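Local atomic coordinates of lovastatin nonaketide synthase, polyketide synthase component (Aspergillus terreus, PDB entry 7CPX), a protein that builds the nonaketide dihydromonacolin L from malonyl-CoA, S-adenosylmethionine and NADPH on a carrier-protein arm during lovastatin biosynthesis. Residues T625-I636 against A674-V683; S1739-E1750 against V2298-A2309. The protein carries 2 engineered substitutions. All coordinates share one frame; numbering follows the deposited sequence.

In the fold
The two interactions lie in different parts of one long multidomain chain and do not touch: their centres are 156 Å apart, their nearest atoms about 137 Å, and they lie on opposite sides of the chain's centre. Interaction 1 is local, pairing two helices of the malonyl-CoA:ACP transacylase domain; Gln628 there touches residues of what is probably its nucleophile elbow, around Ser656. Interaction 2 joins parts of the sequence 548 residues apart, bringing helix 1735-1750 against the ketoreductase domain. Its segment 2298-2309 includes Tyr2307, one of the residues lining the bound NADP, although the tyrosine itself takes no part in the contact.

Interaction 1 of 2, residues T625-I636 against A674-V683; sequences TFSQPLCCAVQI and AIRIAYLRGV
Ala674 opens the contact, its CB 3.8 Å from CD1 of Ile636, a small residue matched to a long branch. Ile675 is the knob of a knobs-into-holes fit: with CG1 anti to the backbone N (chi1 -176°), it sits among Pro629, Cys632, Ala633 and Ile636, CD1 lying 3.8 Å from Ala633 CB. One turn on, the methyl of Ala678 meets CB and SG of Cys632, short side chains that suit helices whose axes approach to 7.7 Å at 165°, nearly antiparallel. Tyr679 starts out pointing away, but its ring swings back so that Pro629 CB lies over one face, 3.4 Å from the centroid, a CH-pi contact. Pro629, lacking an N-H, also marks the kink in its own helix. Arg681 lays CG 3.3 Å from Gln628 OE1, while Gln628 NE2 bonds to Gln566 and the arginine makes a cation-pi contact with Tyr774. Gly682 lets the backbones nearly meet, its CA 3.7 Å from Thr625 CA. Val683 CG1 then touches Thr625 CG2. In this transacylase domain, helix 582-596 packs Leu591 against Ala633 and Ile675, helix 657-665 brings Ile660 to Cys632, and helix 768-780 covers Ile677 and Leu680.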
loop_
_atom_site.group_PDB
_atom_site.type_symbol
_atom_site.label_atom_id
_atom_site.label_comp_id
_atom_site.label_asym_id
_atom_site.label_seq_id
_atom_site.Cartn_x
_atom_site.Cartn_y
_atom_site.Cartn_z
ATOM N N THR A 625 -25.521 25.256 90.969
ATOM C CA THR A 625 -26.621 26.152 90.624
ATOM C C THR A 625 -26.515 26.657 89.195
ATOM O O THR A 625 -27.534 26.971 88.571
ATOM C CB THR A 625 -26.652 27.342 91.587
ATOM O OG1 THR A 625 -25.429 28.082 91.476
ATOM C CG2 THR A 625 -26.826 26.873 93.022
ATOM N N PHE A 626 -25.300 26.762 88.668
ATOM C CA PHE A 626 -25.069 27.198 87.297
ATOM C C PHE A 626 -24.559 26.086 86.398
ATOM O O PHE A 626 -24.953 26.011 85.234
ATOM C CB PHE A 626 -24.068 28.358 87.281
ATOM C CG PHE A 626 -24.416 29.467 88.231
ATOM C CD1 PHE A 626 -25.722 29.912 88.350
ATOM C CD2 PHE A 626 -23.439 30.053 89.018
ATOM C CE1 PHE A 626 -26.045 30.927 89.227
ATOM C CE2 PHE A 626 -23.756 31.071 89.896
ATOM C CZ PHE A 626 -25.061 31.508 90.001
ATOM N N SER A 627 -23.696 25.209 86.913
ATOM C CA SER A 627 -23.154 24.136 86.087
ATOM C C SER A 627 -24.254 23.195 85.611
ATOM O O SER A 627 -24.266 22.789 84.443
ATOM C CB SER A 627 -22.087 23.363 86.862
ATOM O OG SER A 627 -22.630 22.777 88.031
ATOM N N GLN A 628 -25.193 22.835 86.499
ATOM C CA GLN A 628 -26.255 21.918 86.085
ATOM C C GLN A 628 -27.161 22.562 85.044
ATOM O O GLN A 628 -27.280 22.022 83.928
ATOM C CB GLN A 628 -27.034 21.434 87.310
ATOM C CG GLN A 628 -26.214 20.581 88.261
ATOM C CD GLN A 628 -26.961 20.251 89.536
ATOM O OE1 GLN A 628 -28.070 20.735 89.761
ATOM N NE2 GLN A 628 -26.356 19.423 90.380
ATOM N N PRO A 629 -27.818 23.690 85.319
ATOM C CA PRO A 629 -28.639 24.317 84.273
ATOM C C PRO A 629 -27.842 24.744 83.057
ATOM O O PRO A 629 -28.392 24.755 81.952
ATOM C CB PRO A 629 -29.273 25.517 84.989
ATOM C CG PRO A 629 -28.402 25.782 86.152
ATOM C CD PRO A 629 -27.847 24.460 86.574
ATOM N N LEU A 630 -26.565 25.101 83.213
ATOM C CA LEU A 630 -25.761 25.457 82.046
ATOM C C LEU A 630 -25.644 24.278 81.089
ATOM O O LEU A 630 -25.885 24.414 79.883
ATOM C CB LEU A 630 -24.375 25.934 82.481
ATOM C CG LEU A 630 -23.366 26.167 81.354
ATOM C CD1 LEU A 630 -22.558 27.427 81.614
ATOM C CD2 LEU A 630 -22.439 24.969 81.196
ATOM N N CYS A 631 -25.280 23.106 81.612
ATOM C CA CYS A 631 -25.178 21.922 80.766
ATOM C C CYS A 631 -26.540 21.531 80.208
ATOM O O CYS A 631 -26.650 21.115 79.047
ATOM C CB CYS A 631 -24.568 20.765 81.555
ATOM S SG CYS A 631 -24.347 19.249 80.594
ATOM N N CYS A 632 -27.591 21.650 81.024
ATOM C CA CYS A 632 -28.926 21.315 80.538
ATOM C C CYS A 632 -29.324 22.208 79.370
ATOM O O CYS A 632 -29.848 21.725 78.362
ATOM C CB CYS A 632 -29.945 21.433 81.671
ATOM S SG CYS A 632 -31.617 20.936 81.201
ATOM N N ALA A 633 -29.078 23.515 79.487
ATOM C CA ALA A 633 -29.393 24.437 78.403
ATOM C C ALA A 633 -28.533 24.160 77.179
ATOM O O ALA A 633 -29.018 24.236 76.045
ATOM C CB ALA A 633 -29.203 25.880 78.871
ATOM N N VAL A 634 -27.254 23.843 77.387
ATOM C CA VAL A 634 -26.383 23.501 76.266
ATOM C C VAL A 634 -26.967 22.330 75.490
ATOM O O VAL A 634 -27.112 22.379 74.262
ATOM C CB VAL A 634 -24.964 23.187 76.773
ATOM C CG1 VAL A 634 -24.170 22.446 75.711
ATOM C CG2 VAL A 634 -24.252 24.463 77.185
ATOM N N GLN A 635 -27.327 21.263 76.203
ATOM C CA GLN A 635 -27.828 20.069 75.536
ATOM C C GLN A 635 -29.195 20.316 74.909
ATOM O O GLN A 635 -29.486 19.796 73.828
ATOM C CB GLN A 635 -27.875 18.908 76.529
ATOM C CG GLN A 635 -26.494 18.514 77.035
ATOM C CD GLN A 635 -26.538 17.463 78.123
ATOM O OE1 GLN A 635 -26.438 16.269 77.850
ATOM N NE2 GLN A 635 -26.675 17.904 79.369
ATOM N N ILE A 636 -30.040 21.119 75.559
ATOM C CA ILE A 636 -31.349 21.435 74.995
ATOM C C ILE A 636 -31.190 22.203 73.690
ATOM O O ILE A 636 -31.840 21.898 72.683
ATOM C CB ILE A 636 -32.195 22.222 76.012
ATOM C CG1 ILE A 636 -32.629 21.304 77.157
ATOM C CG2 ILE A 636 -33.408 22.839 75.327
ATOM C CD1 ILE A 636 -33.163 22.042 78.368
ATOM N N ALA A 674 -37.592 20.749 81.100
ATOM C CA ALA A 674 -36.248 20.226 81.327
ATOM C C ALA A 674 -35.339 21.294 81.925
ATOM O O ALA A 674 -34.664 21.059 82.935
ATOM C CB ALA A 674 -35.667 19.694 80.018
ATOM N N ILE A 675 -35.310 22.480 81.314
ATOM C CA ILE A 675 -34.434 23.536 81.816
ATOM C C ILE A 675 -34.895 24.000 83.193
ATOM O O ILE A 675 -34.075 24.313 84.066
ATOM C CB ILE A 675 -34.370 24.703 80.813
ATOM C CG1 ILE A 675 -33.369 25.762 81.281
ATOM C CG2 ILE A 675 -35.744 25.334 80.631
ATOM C CD1 ILE A 675 -31.956 25.243 81.468
ATOM N N ARG A 676 -36.210 24.052 83.408
ATOM C CA ARG A 676 -36.738 24.442 84.709
ATOM C C ARG A 676 -36.316 23.453 85.788
ATOM O O ARG A 676 -35.913 23.852 86.887
ATOM C CB ARG A 676 -38.259 24.541 84.614
ATOM C CG ARG A 676 -38.954 25.156 85.806
ATOM C CD ARG A 676 -40.432 25.342 85.495
ATOM N NE ARG A 676 -41.264 25.447 86.687
ATOM C CZ ARG A 676 -42.588 25.521 86.666
ATOM N NH1 ARG A 676 -43.263 25.515 85.527
ATOM N NH2 ARG A 676 -43.252 25.600 87.816
ATOM N N ILE A 677 -36.384 22.156 85.484
ATOM C CA ILE A 677 -35.970 21.139 86.444
ATOM C C ILE A 677 -34.472 21.222 86.693
ATOM O O ILE A 677 -34.006 21.016 87.818
ATOM C CB ILE A 677 -36.385 19.742 85.950
ATOM C CG1 ILE A 677 -37.907 19.597 85.998
ATOM C CG2 ILE A 677 -35.706 18.667 86.789
ATOM C CD1 ILE A 677 -38.436 18.389 85.253
ATOM N N ALA A 678 -33.690 21.507 85.650
ATOM C CA ALA A 678 -32.249 21.649 85.836
ATOM C C ALA A 678 -31.935 22.811 86.769
ATOM O O ALA A 678 -31.111 22.687 87.684
ATOM C CB ALA A 678 -31.562 21.840 84.486
ATOM N N TYR A 679 -32.594 23.954 86.560
ATOM C CA TYR A 679 -32.383 25.093 87.447
ATOM C C TYR A 679 -32.823 24.769 88.869
ATOM O O TYR A 679 -32.142 25.133 89.837
ATOM C CB TYR A 679 -33.131 26.319 86.925
ATOM C CG TYR A 679 -32.374 27.107 85.878
ATOM C CD1 TYR A 679 -31.240 27.834 86.216
ATOM C CD2 TYR A 679 -32.801 27.138 84.558
ATOM C CE1 TYR A 679 -30.548 28.562 85.267
ATOM C CE2 TYR A 679 -32.115 27.864 83.602
ATOM C CZ TYR A 679 -30.989 28.573 83.962
ATOM O OH TYR A 679 -30.302 29.297 83.015
ATOM N N LEU A 680 -33.959 24.084 89.019
ATOM C CA LEU A 680 -34.433 23.716 90.349
ATOM C C LEU A 680 -33.434 22.808 91.055
ATOM O O LEU A 680 -33.137 23.000 92.240
ATOM C CB LEU A 680 -35.795 23.032 90.240
ATOM C CG LEU A 680 -36.498 22.672 91.551
ATOM C CD1 LEU A 680 -37.004 23.921 92.255
ATOM C CD2 LEU A 680 -37.637 21.698 91.287
ATOM N N ARG A 681 -32.904 21.814 90.340
ATOM C CA ARG A 681 -31.919 20.914 90.926
ATOM C C ARG A 681 -30.622 21.641 91.244
ATOM O O ARG A 681 -29.906 21.252 92.174
ATOM C CB ARG A 681 -31.659 19.743 89.975
ATOM C CG ARG A 681 -30.607 18.752 90.451
ATOM C CD ARG A 681 -30.899 18.223 91.846
ATOM N NE ARG A 681 -30.099 18.896 92.863
ATOM C CZ ARG A 681 -29.966 18.476 94.115
ATOM N NH1 ARG A 681 -30.569 17.380 94.546
ATOM N NH2 ARG A 681 -29.205 19.172 94.955
ATOM N N GLY A 682 -30.299 22.692 90.487
ATOM C CA GLY A 682 -29.125 23.483 90.813
ATOM C C GLY A 682 -29.193 24.060 92.214
ATOM O O GLY A 682 -28.201 24.051 92.948
ATOM N N VAL A 683 -30.361 24.557 92.606
ATOM C CA VAL A 683 -30.563 25.108 93.942
ATOM C C VAL A 683 -31.385 24.140 94.785
ATOM O O VAL A 683 -31.009 22.981 94.963
ATOM C CB VAL A 683 -31.244 26.490 93.880
ATOM C CG1 VAL A 683 -30.272 27.542 93.370
ATOM C CG2 VAL A 683 -32.491 26.438 93.006
#

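Interaction 2 of 2, residues S1739-E1750 against V2298-A2309; sequences STIGMLRSIRRE and VMGNPGQANYSA
Ser2308 OG lies 2.8 Å from Gly1742 O, where the start of a ketoreductase helix meets helix 1735-1750, with Ala2305 O also near the hydroxyl. The pairing is consistent with a two-part ketoreductase, in which a Rossmann-like structural half packs on the NADP-binding Rossmann half. Arg1749 NH1, whose place is less certain, makes a weak bond to Met2299 O, which lies at the guanidinium edge; bends at chi2 and chi3 curl the chain over the loop after Met2299, and NE bonds to Thr2417. Glu1750, extended beyond CG, offers OE2 to Ala2305 N in a weak bond of 3.5 Å; its charge would probably suit the positive end of helix 2305-2323. The loop is braced within itself: across a type II turn, Asn2301 ND2 bonds to Gln2304 OE1 at 3.0 Å and 171°. Arg1745 runs its methylenes past the loop, CD 3.4 Å from Val2298 O; its NH2 makes a salt bridge to Glu1797 and its NH1 a hydrogen bond to Ala2297 O. Glycines allow the close backbone approach: Gly2300, with positive phi (82°), has its CA 3.7 Å from Ser1746 CA, and Gly1742 CA is 4.2 Å from Ala2309 CA. Farther out, the start of Met1743 rests on two alanines, its CG near Ala2305 CB and its CB 3.9 Å from Ala2309 CB.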
loop_
_atom_site.group_PDB
_atom_site.type_symbol
_atom_site.label_atom_id
_atom_site.label_comp_id
_atom_site.label_asym_id
_atom_site.label_seq_id
_atom_site.Cartn_x
_atom_site.Cartn_y
_atom_site.Cartn_z
ATOM N N SER A 1739 15.526 17.222 -71.829
ATOM C CA SER A 1739 15.377 18.530 -71.201
ATOM C C SER A 1739 14.215 19.282 -71.822
ATOM O O SER A 1739 13.429 19.933 -71.120
ATOM C CB SER A 1739 16.664 19.337 -71.347
ATOM O OG SER A 1739 17.797 18.501 -71.255
ATOM N N THR A 1740 14.093 19.203 -73.146
ATOM C CA THR A 1740 12.925 19.775 -73.805
ATOM C C THR A 1740 11.649 19.110 -73.308
ATOM O O THR A 1740 10.643 19.782 -73.060
ATOM C CB THR A 1740 13.045 19.628 -75.320
ATOM O OG1 THR A 1740 14.333 20.087 -75.748
ATOM C CG2 THR A 1740 11.965 20.443 -76.015
ATOM N N ILE A 1741 11.675 17.786 -73.157
ATOM C CA ILE A 1741 10.500 17.070 -72.672
ATOM C C ILE A 1741 10.099 17.583 -71.297
ATOM O O ILE A 1741 8.914 17.767 -71.012
ATOM C CB ILE A 1741 10.767 15.554 -72.654
ATOM C CG1 ILE A 1741 10.798 15.010 -74.083
ATOM C CG2 ILE A 1741 9.707 14.843 -71.830
ATOM C CD1 ILE A 1741 11.283 13.581 -74.187
ATOM N N GLY A 1742 11.078 17.807 -70.420
ATOM C CA GLY A 1742 10.772 18.321 -69.094
ATOM C C GLY A 1742 10.232 19.738 -69.122
ATOM O O GLY A 1742 9.291 20.074 -68.392
ATOM N N MET A 1743 10.825 20.594 -69.957
ATOM C CA MET A 1743 10.310 21.950 -70.107
ATOM C C MET A 1743 8.853 21.922 -70.544
ATOM O O MET A 1743 8.014 22.649 -70.001
ATOM C CB MET A 1743 11.156 22.718 -71.121
ATOM C CG MET A 1743 10.734 24.163 -71.329
ATOM S SD MET A 1743 11.557 24.924 -72.741
ATOM C CE MET A 1743 10.876 23.964 -74.094
ATOM N N LEU A 1744 8.531 21.068 -71.514
ATOM C CA LEU A 1744 7.162 20.973 -72.007
ATOM C C LEU A 1744 6.245 20.330 -70.978
ATOM O O LEU A 1744 5.058 20.664 -70.902
ATOM C CB LEU A 1744 7.152 20.180 -73.308
ATOM C CG LEU A 1744 8.156 20.720 -74.326
ATOM C CD1 LEU A 1744 8.393 19.711 -75.431
ATOM C CD2 LEU A 1744 7.688 22.051 -74.862
ATOM N N ARG A 1745 6.782 19.410 -70.182
ATOM C CA ARG A 1745 6.025 18.805 -69.098
ATOM C C ARG A 1745 5.592 19.859 -68.091
ATOM O O ARG A 1745 4.450 19.848 -67.616
ATOM C CB ARG A 1745 6.889 17.735 -68.438
ATOM C CG ARG A 1745 6.254 16.979 -67.300
ATOM C CD ARG A 1745 7.168 15.850 -66.860
ATOM N NE ARG A 1745 7.424 14.899 -67.936
ATOM C CZ ARG A 1745 8.300 13.905 -67.870
ATOM N NH1 ARG A 1745 9.040 13.706 -66.792
ATOM N NH2 ARG A 1745 8.438 13.092 -68.912
ATOM N N SER A 1746 6.495 20.779 -67.757
ATOM C CA SER A 1746 6.127 21.883 -66.877
ATOM C C SER A 1746 5.190 22.858 -67.575
ATOM O O SER A 1746 4.299 23.431 -66.941
ATOM C CB SER A 1746 7.373 22.608 -66.389
ATOM O OG SER A 1746 8.059 21.843 -65.416
ATOM N N ILE A 1747 5.386 23.073 -68.878
ATOM C CA ILE A 1747 4.498 23.958 -69.627
ATOM C C ILE A 1747 3.068 23.445 -69.569
ATOM O O ILE A 1747 2.115 24.223 -69.436
ATOM C CB ILE A 1747 4.985 24.094 -71.081
ATOM C CG1 ILE A 1747 6.271 24.914 -71.131
ATOM C CG2 ILE A 1747 3.917 24.750 -71.934
ATOM C CD1 ILE A 1747 7.080 24.699 -72.385
ATOM N N ARG A 1748 2.894 22.126 -69.671
ATOM C CA ARG A 1748 1.555 21.550 -69.623
ATOM C C ARG A 1748 0.840 21.935 -68.337
ATOM O O ARG A 1748 -0.396 21.962 -68.295
ATOM C CB ARG A 1748 1.634 20.029 -69.756
ATOM C CG ARG A 1748 0.281 19.351 -69.888
ATOM C CD ARG A 1748 0.409 17.885 -70.274
ATOM N NE ARG A 1748 1.146 17.107 -69.284
ATOM C CZ ARG A 1748 2.422 16.759 -69.387
ATOM N NH1 ARG A 1748 3.158 17.114 -70.430
ATOM N NH2 ARG A 1748 2.976 16.031 -68.422
ATOM N N ARG A 1749 1.596 22.233 -67.282
ATOM C CA ARG A 1749 1.042 22.730 -66.030
ATOM C C ARG A 1749 0.886 24.245 -66.045
ATOM O O ARG A 1749 -0.136 24.771 -65.594
ATOM C CB ARG A 1749 1.946 22.320 -64.867
ATOM C CG ARG A 1749 2.202 20.828 -64.778
ATOM C CD ARG A 1749 1.175 20.148 -63.907
ATOM N NE ARG A 1749 1.303 20.565 -62.516
ATOM C CZ ARG A 1749 2.148 20.030 -61.645
ATOM N NH1 ARG A 1749 2.945 19.028 -61.980
ATOM N NH2 ARG A 1749 2.196 20.511 -60.406
ATOM N N GLU A 1750 1.895 24.950 -66.558
ATOM C CA GLU A 1750 1.845 26.406 -66.613
ATOM C C GLU A 1750 0.675 26.879 -67.459
ATOM O O GLU A 1750 -0.109 27.738 -67.039
ATOM C CB GLU A 1750 3.158 26.945 -67.178
ATOM C CG GLU A 1750 4.372 26.683 -66.309
ATOM C CD GLU A 1750 5.677 26.979 -67.021
ATOM O OE1 GLU A 1750 5.639 27.304 -68.227
ATOM O OE2 GLU A 1750 6.741 26.886 -66.374
ATOM N N VAL A 2298 8.881 14.905 -63.052
ATOM C CA VAL A 2298 7.980 13.838 -63.470
ATOM C C VAL A 2298 6.588 14.365 -63.798
ATOM O O VAL A 2298 5.856 13.734 -64.567
ATOM C CB VAL A 2298 7.906 12.757 -62.381
ATOM C CG1 VAL A 2298 6.945 11.649 -62.788
ATOM C CG2 VAL A 2298 9.286 12.198 -62.100
ATOM N N MET A 2299 6.203 15.509 -63.233
ATOM C CA MET A 2299 4.874 16.062 -63.438
ATOM C C MET A 2299 4.877 17.524 -63.850
ATOM O O MET A 2299 3.832 18.022 -64.285
ATOM C CB MET A 2299 4.036 15.922 -62.159
ATOM C CG MET A 2299 4.054 14.529 -61.561
ATOM S SD MET A 2299 2.971 14.374 -60.129
ATOM C CE MET A 2299 3.590 15.682 -59.073
ATOM N N GLY A 2300 6.000 18.224 -63.732
ATOM C CA GLY A 2300 6.041 19.645 -63.989
ATOM C C GLY A 2300 5.563 20.446 -62.793
ATOM O O GLY A 2300 5.071 19.920 -61.795
ATOM N N ASN A 2301 5.719 21.758 -62.905
ATOM C CA ASN A 2301 5.277 22.667 -61.857
ATOM C C ASN A 2301 5.266 24.089 -62.404
ATOM O O ASN A 2301 6.239 24.507 -63.045
ATOM C CB ASN A 2301 6.191 22.568 -60.637
ATOM C CG ASN A 2301 5.642 23.307 -59.435
ATOM O OD1 ASN A 2301 4.434 23.333 -59.206
ATOM N ND2 ASN A 2301 6.530 23.916 -58.660
ATOM N N PRO A 2302 4.201 24.861 -62.187
ATOM C CA PRO A 2302 4.188 26.234 -62.701
ATOM C C PRO A 2302 5.373 27.034 -62.185
ATOM O O PRO A 2302 5.721 26.977 -61.004
ATOM C CB PRO A 2302 2.858 26.792 -62.185
ATOM C CG PRO A 2302 1.990 25.598 -62.039
ATOM C CD PRO A 2302 2.899 24.487 -61.604
ATOM N N GLY A 2303 5.994 27.787 -63.090
ATOM C CA GLY A 2303 7.125 28.618 -62.750
ATOM C C GLY A 2303 8.443 27.888 -62.612
ATOM O O GLY A 2303 9.437 28.515 -62.227
ATOM N N GLN A 2304 8.490 26.586 -62.913
ATOM C CA GLN A 2304 9.714 25.812 -62.746
ATOM C C GLN A 2304 9.987 24.917 -63.949
ATOM O O GLN A 2304 10.538 23.822 -63.800
ATOM C CB GLN A 2304 9.654 24.965 -61.474
ATOM C CG GLN A 2304 9.721 25.771 -60.191
ATOM C CD GLN A 2304 9.732 24.894 -58.956
ATOM O OE1 GLN A 2304 9.482 23.691 -59.034
ATOM N NE2 GLN A 2304 10.024 25.491 -57.807
ATOM N N ALA A 2305 9.613 25.364 -65.150
ATOM C CA ALA A 2305 9.965 24.608 -66.347
ATOM C C ALA A 2305 11.472 24.539 -66.524
ATOM O O ALA A 2305 11.998 23.538 -67.019
ATOM C CB ALA A 2305 9.309 25.230 -67.577
ATOM N N ASN A 2306 12.175 25.595 -66.126
ATOM C CA ASN A 2306 13.631 25.568 -66.096
ATOM C C ASN A 2306 14.132 24.414 -65.232
ATOM O O ASN A 2306 14.943 23.583 -65.671
ATOM C CB ASN A 2306 14.120 26.912 -65.558
ATOM C CG ASN A 2306 15.551 27.194 -65.892
ATOM O OD1 ASN A 2306 16.211 26.415 -66.574
ATOM N ND2 ASN A 2306 16.048 28.332 -65.419
ATOM N N TYR A 2307 13.630 24.342 -63.998
ATOM C CA TYR A 2307 14.043 23.303 -63.063
ATOM C C TYR A 2307 13.678 21.919 -63.581
ATOM O O TYR A 2307 14.485 20.982 -63.509
ATOM C CB TYR A 2307 13.381 23.566 -61.712
ATOM C CG TYR A 2307 13.857 22.710 -60.566
ATOM C CD1 TYR A 2307 15.147 22.201 -60.532
ATOM C CD2 TYR A 2307 13.010 22.416 -59.507
ATOM C CE1 TYR A 2307 15.578 21.427 -59.476
ATOM C CE2 TYR A 2307 13.429 21.642 -58.452
ATOM C CZ TYR A 2307 14.711 21.149 -58.441
ATOM O OH TYR A 2307 15.120 20.376 -57.385
ATOM N N SER A 2308 12.460 21.769 -64.105
ATOM C CA SER A 2308 12.018 20.469 -64.596
ATOM C C SER A 2308 12.851 20.020 -65.788
ATOM O O SER A 2308 13.175 18.835 -65.910
ATOM C CB SER A 2308 10.540 20.522 -64.976
ATOM O OG SER A 2308 10.341 21.364 -66.097
ATOM N N ALA A 2309 13.193 20.945 -66.685
ATOM C CA ALA A 2309 14.026 20.589 -67.826
ATOM C C ALA A 2309 15.413 20.162 -67.376
ATOM O O ALA A 2309 15.976 19.196 -67.908
ATOM C CB ALA A 2309 14.125 21.767 -68.792
#